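Local coordinates for protein NleG5-1 effector (Enterobacteria phage YYZ-2008, PDB 5VGC) that probably acts as a U-box/RING-like ubiquitin ligase, a bacterial effector that transfers ubiquitin to proteins of the host cell, and binds calcium ions, at residues Thr142-Met156 with Cys165-Val177. The protein carries 1 engineered substitution. Sequence-based numbering, arbitrary orientation. Where two conformers were deposited one is given.
Sequences TCPVTLCEPEDGVFM and CMLYDKMALIHLV. With CA (calcium ion), chain G.
The beta hairpin of the RING/U-box-like domain pairs Val154 with Tyr168 and Met156 with Met166, and the loop carrying Cys143 folds back against its second strand and the helix that follows. Each of these antiparallel pairs is closed by two backbone hydrogen bonds, Val154 N donating to Tyr168 O at 2.8 Å. Cys143 SG, swung anti to its own backbone N (chi1 168°), accepts an almost straight bond from Asp169 N at 3.3 Å, and another from Thr146 N, so the thiol sulfur ties its own turn to the start of helix 170-177. Asp169 N-caps that helix through a weak bond from Met171 N to its OD1, while OD2 takes a water shared with Glu151 N. The Tyr168 ring carries Pro144 over one face, CD lying 3.9 Å from the ring centroid, and Met156 CB comes within 3.7 Å of Tyr168 CE1. A water links Tyr168 OH to Met156 O. Val154 CG1 and Met156 CE both pack on Leu173. Beyond the contact, Glu151 shares a calcium ion with Glu130, Lys170 makes a salt bridge to Glu123, Leu173 rests on helix 111-125 and strand 195-196, and Phe155 meets Phe127 and Phe210 from neighbouring strands.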
# COMPACT_ATOMS: atom_id res chain seq x y z
N THR A 142 10.08 -33.23 -12.57
CA THR A 142 9.95 -32.07 -13.47
C THR A 142 9.50 -30.79 -12.78
O THR A 142 8.56 -30.80 -12.01
CB THR A 142 8.97 -32.34 -14.62
OG1 THR A 142 7.65 -32.47 -14.08
CG2 THR A 142 9.36 -33.60 -15.39
N CYS A 143 10.19 -29.69 -13.10
CA CYS A 143 9.91 -28.37 -12.51
C CYS A 143 8.57 -27.81 -12.93
O CYS A 143 8.24 -27.84 -14.12
CB CYS A 143 11.04 -27.40 -12.87
SG CYS A 143 10.74 -25.66 -12.52
N PRO A 144 7.77 -27.28 -11.97
CA PRO A 144 6.45 -26.71 -12.35
C PRO A 144 6.53 -25.47 -13.23
O PRO A 144 5.56 -25.18 -13.93
CB PRO A 144 5.80 -26.38 -11.01
CG PRO A 144 6.59 -27.09 -9.98
CD PRO A 144 7.99 -27.20 -10.51
N VAL A 145 7.67 -24.76 -13.21
CA VAL A 145 7.88 -23.60 -14.06
C VAL A 145 8.42 -24.03 -15.43
O VAL A 145 7.79 -23.75 -16.44
CB VAL A 145 8.81 -22.57 -13.38
CG1 VAL A 145 9.03 -21.35 -14.26
CG2 VAL A 145 8.22 -22.13 -12.04
N THR A 146 9.58 -24.68 -15.49
CA THR A 146 10.18 -25.04 -16.80
C THR A 146 9.48 -26.20 -17.50
O THR A 146 9.62 -26.34 -18.72
CB THR A 146 11.66 -25.45 -16.70
OG1 THR A 146 11.74 -26.51 -15.75
CG2 THR A 146 12.52 -24.28 -16.27
N LEU A 147 8.75 -27.03 -16.75
CA LEU A 147 8.16 -28.28 -17.27
C LEU A 147 9.24 -29.27 -17.78
O LEU A 147 8.99 -30.04 -18.69
CB LEU A 147 7.10 -27.99 -18.35
CG LEU A 147 6.00 -26.97 -18.01
CD1 LEU A 147 5.13 -26.69 -19.23
CD2 LEU A 147 5.12 -27.39 -16.84
N CYS A 148 10.43 -29.22 -17.16
CA CYS A 148 11.56 -30.08 -17.51
C CYS A 148 12.21 -30.58 -16.25
O CYS A 148 12.01 -30.03 -15.20
CB CYS A 148 12.61 -29.29 -18.29
SG CYS A 148 12.10 -28.80 -19.92
N GLU A 149 12.99 -31.64 -16.37
CA GLU A 149 13.85 -32.05 -15.26
C GLU A 149 15.04 -31.10 -15.23
O GLU A 149 15.75 -31.00 -16.22
CB GLU A 149 14.32 -33.50 -15.41
CG GLU A 149 15.08 -33.99 -14.18
CD GLU A 149 15.75 -35.31 -14.40
OE1 GLU A 149 15.02 -36.24 -14.75
OE2 GLU A 149 17.00 -35.43 -14.23
N PRO A 150 15.24 -30.39 -14.11
CA PRO A 150 16.40 -29.49 -14.03
C PRO A 150 17.68 -30.26 -13.76
O PRO A 150 17.63 -31.35 -13.21
CB PRO A 150 16.06 -28.59 -12.84
CG PRO A 150 15.23 -29.47 -11.97
CD PRO A 150 14.44 -30.36 -12.87
N GLU A 151 18.82 -29.70 -14.16
CA GLU A 151 20.13 -30.24 -13.80
C GLU A 151 20.49 -29.88 -12.37
O GLU A 151 20.85 -30.75 -11.55
CB GLU A 151 21.17 -29.78 -14.79
CG GLU A 151 20.93 -30.17 -16.27
CD GLU A 151 20.12 -31.46 -16.55
OE1 GLU A 151 18.97 -31.31 -17.04
OE2 GLU A 151 20.62 -32.62 -16.30
N ASP A 152 20.39 -28.59 -12.08
CA ASP A 152 20.47 -28.07 -10.71
C ASP A 152 19.08 -27.79 -10.20
O ASP A 152 18.37 -26.94 -10.74
CB ASP A 152 21.32 -26.80 -10.67
CG ASP A 152 22.73 -27.07 -11.15
OD1 ASP A 152 23.37 -27.97 -10.55
OD2 ASP A 152 23.19 -26.41 -12.10
N GLY A 153 18.69 -28.51 -9.15
CA GLY A 153 17.34 -28.43 -8.62
C GLY A 153 17.33 -27.87 -7.22
O GLY A 153 18.34 -27.96 -6.52
N VAL A 154 16.19 -27.31 -6.81
CA VAL A 154 16.00 -26.77 -5.46
C VAL A 154 14.62 -27.15 -4.93
O VAL A 154 13.61 -27.07 -5.68
CB VAL A 154 16.09 -25.24 -5.43
CG1 VAL A 154 15.98 -24.72 -4.01
CG2 VAL A 154 17.37 -24.73 -6.08
N PHE A 155 14.56 -27.57 -3.65
CA PHE A 155 13.29 -27.95 -3.03
C PHE A 155 12.61 -26.70 -2.49
O PHE A 155 13.24 -25.94 -1.75
CB PHE A 155 13.48 -28.95 -1.87
CG PHE A 155 13.63 -30.39 -2.29
CD1 PHE A 155 12.85 -30.95 -3.29
CD2 PHE A 155 14.54 -31.21 -1.64
CE1 PHE A 155 13.00 -32.30 -3.64
CE2 PHE A 155 14.69 -32.54 -2.00
CZ PHE A 155 13.92 -33.08 -3.00
N MET A 156 11.34 -26.48 -2.84
CA MET A 156 10.58 -25.37 -2.22
C MET A 156 9.24 -25.85 -1.70
O MET A 156 8.52 -26.60 -2.39
CB MET A 156 10.35 -24.22 -3.21
CG MET A 156 9.66 -23.01 -2.59
SD MET A 156 9.36 -21.68 -3.76
CE MET A 156 10.80 -20.72 -3.51
N CYS A 165 6.99 -30.23 -0.34
CA CYS A 165 7.79 -29.41 -1.24
C CYS A 165 7.89 -30.01 -2.61
O CYS A 165 7.62 -31.20 -2.83
CB CYS A 165 9.19 -29.14 -0.69
SG CYS A 165 9.92 -30.50 0.16
N MET A 166 8.26 -29.14 -3.55
CA MET A 166 8.44 -29.55 -4.92
C MET A 166 9.80 -29.13 -5.40
O MET A 166 10.42 -28.21 -4.85
CB MET A 166 7.33 -28.98 -5.78
CG MET A 166 5.98 -29.63 -5.44
SD MET A 166 4.84 -29.72 -6.82
CE MET A 166 4.39 -28.01 -7.06
N LEU A 167 10.24 -29.85 -6.42
CA LEU A 167 11.54 -29.64 -7.03
C LEU A 167 11.39 -28.60 -8.13
O LEU A 167 10.61 -28.79 -9.04
CB LEU A 167 12.05 -30.96 -7.64
CG LEU A 167 13.41 -30.88 -8.35
CD1 LEU A 167 14.48 -30.43 -7.35
CD2 LEU A 167 13.76 -32.22 -8.99
N TYR A 168 12.14 -27.51 -8.02
CA TYR A 168 12.16 -26.46 -9.05
C TYR A 168 13.56 -26.34 -9.66
O TYR A 168 14.58 -26.66 -9.01
CB TYR A 168 11.76 -25.09 -8.45
CG TYR A 168 10.34 -25.04 -7.92
CD1 TYR A 168 10.02 -25.61 -6.71
CD2 TYR A 168 9.34 -24.41 -8.62
CE1 TYR A 168 8.73 -25.58 -6.22
CE2 TYR A 168 8.04 -24.38 -8.14
CZ TYR A 168 7.75 -24.98 -6.92
OH TYR A 168 6.47 -24.99 -6.39
N ASP A 169 13.59 -25.83 -10.89
CA ASP A 169 14.83 -25.41 -11.53
C ASP A 169 15.36 -24.15 -10.82
O ASP A 169 14.66 -23.11 -10.69
CB ASP A 169 14.59 -25.12 -13.02
CG ASP A 169 15.88 -25.08 -13.83
OD1 ASP A 169 16.76 -24.25 -13.52
OD2 ASP A 169 16.02 -25.86 -14.80
N LYS A 170 16.61 -24.28 -10.37
CA LYS A 170 17.33 -23.22 -9.68
C LYS A 170 17.17 -21.86 -10.39
O LYS A 170 16.79 -20.84 -9.76
CB LYS A 170 18.80 -23.59 -9.59
CG LYS A 170 19.67 -22.65 -8.77
CD LYS A 170 21.11 -23.04 -8.92
CE LYS A 170 21.99 -22.00 -8.27
NZ LYS A 170 23.43 -22.20 -8.58
N MET A 171 17.46 -21.85 -11.69
CA MET A 171 17.36 -20.65 -12.52
C MET A 171 15.94 -20.07 -12.47
O MET A 171 15.77 -18.83 -12.41
CB MET A 171 17.77 -20.95 -13.97
CG MET A 171 19.24 -21.36 -14.18
SD MET A 171 19.79 -21.81 -15.86
CE MET A 171 19.10 -23.45 -16.02
N ALA A 172 14.94 -20.96 -12.48
CA ALA A 172 13.54 -20.54 -12.40
C ALA A 172 13.26 -19.91 -11.05
O ALA A 172 12.62 -18.86 -10.97
CB ALA A 172 12.61 -21.72 -12.62
N LEU A 173 13.73 -20.55 -9.98
CA LEU A 173 13.54 -19.97 -8.64
C LEU A 173 14.21 -18.57 -8.50
O LEU A 173 13.60 -17.60 -7.97
CB LEU A 173 14.06 -20.92 -7.55
CG LEU A 173 13.25 -20.97 -6.26
CD1 LEU A 173 11.80 -21.35 -6.56
CD2 LEU A 173 13.91 -21.96 -5.31
N ILE A 174 15.44 -18.49 -9.01
CA ILE A 174 16.14 -17.20 -9.08
C ILE A 174 15.31 -16.14 -9.85
O ILE A 174 15.19 -14.97 -9.40
CB ILE A 174 17.55 -17.36 -9.66
CG1 ILE A 174 18.43 -18.06 -8.60
CG2 ILE A 174 18.14 -15.97 -10.02
CD1 ILE A 174 19.78 -18.52 -9.09
N HIS A 175 14.74 -16.55 -10.99
CA HIS A 175 13.85 -15.69 -11.76
C HIS A 175 12.60 -15.28 -10.98
O HIS A 175 12.21 -14.11 -11.02
CB HIS A 175 13.46 -16.37 -13.07
CG HIS A 175 12.54 -15.56 -13.92
ND1 HIS A 175 11.20 -15.82 -14.03
CD2 HIS A 175 12.79 -14.50 -14.74
CE1 HIS A 175 10.64 -14.96 -14.86
NE2 HIS A 175 11.59 -14.15 -15.31
N LEU A 176 11.98 -16.22 -10.28
CA LEU A 176 10.78 -15.90 -9.47
C LEU A 176 11.12 -14.91 -8.37
O LEU A 176 10.36 -13.93 -8.15
CB LEU A 176 10.16 -17.14 -8.82
CG LEU A 176 9.54 -18.19 -9.74
CD1 LEU A 176 9.11 -19.41 -8.94
CD2 LEU A 176 8.39 -17.65 -10.52
N VAL A 177 12.24 -15.16 -7.67
CA VAL A 177 12.63 -14.28 -6.57
C VAL A 177 13.03 -12.89 -7.09
O VAL A 177 12.51 -11.86 -6.60
CB VAL A 177 13.74 -14.92 -5.70
CG1 VAL A 177 14.36 -13.92 -4.73
CG2 VAL A 177 13.19 -16.11 -4.96
CA CA G . 19.87 -34.83 -17.22
O HOH W 1 8.36 -30.55 -9.32
O HOH W 2 18.51 -27.12 -15.30
O HOH W 3 6.22 -25.82 -3.92